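Local coordinates for ferric uptake regulation protein (Helicobacter pylori, PDB 2XIG) that probably represses iron-responsive genes as a global regulator, binding their operators with ferrous iron as cofactor, at residues E30-V35 with N69-E74. The protein carries 2 engineered substitutions. Residues are numbered along the deposited sequence; the frame is centred on the assembly and turned at random.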
loop_
_atom_site.group_PDB
_atom_site.type_symbol
_atom_site.label_atom_id
_atom_site.label_comp_id
_atom_site.label_asym_id
_atom_site.label_seq_id
_atom_site.Cartn_x
_atom_site.Cartn_y
_atom_site.Cartn_z
ATOM N N GLU C 30 -8.176 7.461 -34.075
ATOM C CA GLU C 30 -9.178 8.519 -34.070
ATOM C C GLU C 30 -10.327 8.154 -33.123
ATOM O O GLU C 30 -10.893 9.017 -32.463
ATOM C CB GLU C 30 -9.716 8.779 -35.491
ATOM C CG GLU C 30 -8.651 9.226 -36.493
ATOM C CD GLU C 30 -9.205 9.488 -37.893
ATOM O OE1 GLU C 30 -8.507 10.159 -38.683
ATOM O OE2 GLU C 30 -10.328 9.027 -38.205
ATOM N N GLU C 31 -10.665 6.872 -33.054
ATOM C CA GLU C 31 -11.741 6.435 -32.170
ATOM C C GLU C 31 -11.385 6.632 -30.688
ATOM O O GLU C 31 -12.237 7.017 -29.891
ATOM C CB GLU C 31 -12.122 4.978 -32.447
ATOM C CG GLU C 31 -13.478 4.582 -31.869
ATOM C CD GLU C 31 -14.595 5.516 -32.315
ATOM O OE1 GLU C 31 -14.528 6.020 -33.456
ATOM O OE2 GLU C 31 -15.539 5.747 -31.528
ATOM N N VAL C 32 -10.130 6.376 -30.320
ATOM C CA VAL C 32 -9.680 6.624 -28.947
ATOM C C VAL C 32 -9.831 8.106 -28.575
ATOM O O VAL C 32 -10.297 8.462 -27.486
ATOM C CB VAL C 32 -8.208 6.208 -28.745
ATOM C CG1 VAL C 32 -7.690 6.719 -27.403
ATOM C CG2 VAL C 32 -8.066 4.683 -28.814
ATOM N N VAL C 33 -9.416 8.976 -29.485
ATOM C CA VAL C 33 -9.550 10.406 -29.236
ATOM C C VAL C 33 -11.021 10.759 -29.079
ATOM O O VAL C 33 -11.387 11.492 -28.165
ATOM C CB VAL C 33 -8.925 11.252 -30.359
ATOM C CG1 VAL C 33 -9.271 12.739 -30.171
ATOM C CG2 VAL C 33 -7.420 11.055 -30.388
ATOM N N SER C 34 -11.857 10.223 -29.962
ATOM C CA SER C 34 -13.278 10.559 -29.959
ATOM C C SER C 34 -13.981 10.038 -28.702
ATOM O O SER C 34 -14.807 10.737 -28.121
ATOM C CB SER C 34 -13.963 10.037 -31.224
ATOM O OG SER C 34 -13.370 10.596 -32.385
ATOM N N VAL C 35 -13.656 8.817 -28.285
ATOM C CA VAL C 35 -14.202 8.303 -27.029
ATOM C C VAL C 35 -13.893 9.250 -25.866
ATOM O O VAL C 35 -14.781 9.594 -25.084
ATOM C CB VAL C 35 -13.708 6.868 -26.714
ATOM C CG1 VAL C 35 -14.005 6.510 -25.266
ATOM C CG2 VAL C 35 -14.358 5.864 -27.661
ATOM N N ASN C 69 -0.157 5.966 -25.349
ATOM C CA ASN C 69 1.193 6.482 -25.132
ATOM C C ASN C 69 1.576 7.564 -26.141
ATOM O O ASN C 69 2.169 8.575 -25.780
ATOM C CB ASN C 69 2.220 5.350 -25.137
ATOM C CG ASN C 69 2.121 4.467 -23.896
ATOM O OD1 ASN C 69 1.793 4.941 -22.810
ATOM N ND2 ASN C 69 2.408 3.179 -24.058
ATOM N N PHE C 70 1.240 7.342 -27.404
ATOM C CA PHE C 70 1.491 8.351 -28.438
ATOM C C PHE C 70 0.691 9.631 -28.201
ATOM O O PHE C 70 1.239 10.741 -28.188
ATOM C CB PHE C 70 1.147 7.816 -29.827
ATOM C CG PHE C 70 1.272 8.855 -30.914
ATOM C CD1 PHE C 70 0.174 9.601 -31.313
ATOM C CD2 PHE C 70 2.499 9.112 -31.505
ATOM C CE1 PHE C 70 0.292 10.569 -32.300
ATOM C CE2 PHE C 70 2.623 10.080 -32.496
ATOM C CZ PHE C 70 1.519 10.807 -32.891
ATOM N N LEU C 71 -0.618 9.472 -28.044
ATOM C CA LEU C 71 -1.503 10.605 -27.843
ATOM C C LEU C 71 -1.085 11.424 -26.643
ATOM O O LEU C 71 -1.185 12.644 -26.653
ATOM C CB LEU C 71 -2.949 10.132 -27.664
ATOM C CG LEU C 71 -3.624 9.520 -28.889
ATOM C CD1 LEU C 71 -5.009 9.039 -28.490
ATOM C CD2 LEU C 71 -3.698 10.552 -30.062
ATOM N N GLU C 72 -0.622 10.757 -25.587
ATOM C CA GLU C 72 -0.267 11.490 -24.390
ATOM C C GLU C 72 1.074 12.192 -24.566
ATOM O O GLU C 72 1.265 13.318 -24.104
ATOM C CB GLU C 72 -0.264 10.569 -23.161
ATOM C CG GLU C 72 1.102 10.125 -22.705
ATOM C CD GLU C 72 1.561 10.839 -21.449
ATOM O OE1 GLU C 72 1.305 12.052 -21.315
ATOM O OE2 GLU C 72 2.168 10.174 -20.582
ATOM N N LYS C 73 2.006 11.548 -25.251
ATOM C CA LYS C 73 3.295 12.197 -25.434
ATOM C C LYS C 73 3.203 13.389 -26.391
ATOM O O LYS C 73 3.982 14.332 -26.280
ATOM C CB LYS C 73 4.373 11.199 -25.838
ATOM C CG LYS C 73 4.661 11.094 -27.299
ATOM C CD LYS C 73 5.932 10.289 -27.494
ATOM C CE LYS C 73 6.582 10.615 -28.815
ATOM N NZ LYS C 73 6.796 12.086 -28.943
ATOM N N GLU C 74 2.232 13.359 -27.303
ATOM C CA GLU C 74 1.982 14.488 -28.208
ATOM C C GLU C 74 0.895 15.451 -27.701
ATOM O O GLU C 74 0.423 16.309 -28.440
ATOM C CB GLU C 74 1.614 13.985 -29.602
ATOM C CG GLU C 74 2.711 13.160 -30.289
ATOM C CD GLU C 74 3.993 13.949 -30.495
ATOM O OE1 GLU C 74 3.913 15.148 -30.838
ATOM O OE2 GLU C 74 5.083 13.368 -30.320
#
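E30 O, in the segment 30-35 of helix 27-38 that meets L71 through V32 and V33, is gripped by two donors of S34. S34 N gives the helical bond, while S34 OG comes in 2.9 Å from E30 O on the opposite face of the carbonyl plane, 37° out of it. The hydroxyl is thus bonded back to its own helix. The contact with 69-74 itself is apolar. L71 reaches over with its branched end: CD1 sits 3.7 Å from V32 CG1 and equally 3.7 Å from V33 CG2, so one methyl bridges two consecutive valines. CD2 touches only the second, 3.8 Å from V33 CG2. The two valines have nearly the same rotamer but offer different branches. V32 presents the methyl anti to its backbone nitrogen (chi1 169°), V33 the one beside it. The contact is small, 108 Å² summed over both sides; V33 CA and L71 CA lie 8.2 Å apart, and the leucine reaches about halfway across before meeting the valine methyls. Helices 27-38 and 61-73 are joined here inside the helical part of the probable DNA-binding region, where L14 of helix 7-20 and I77 of strand 77-82 pack on L71, and I52 of helix 45-52 packs on V32.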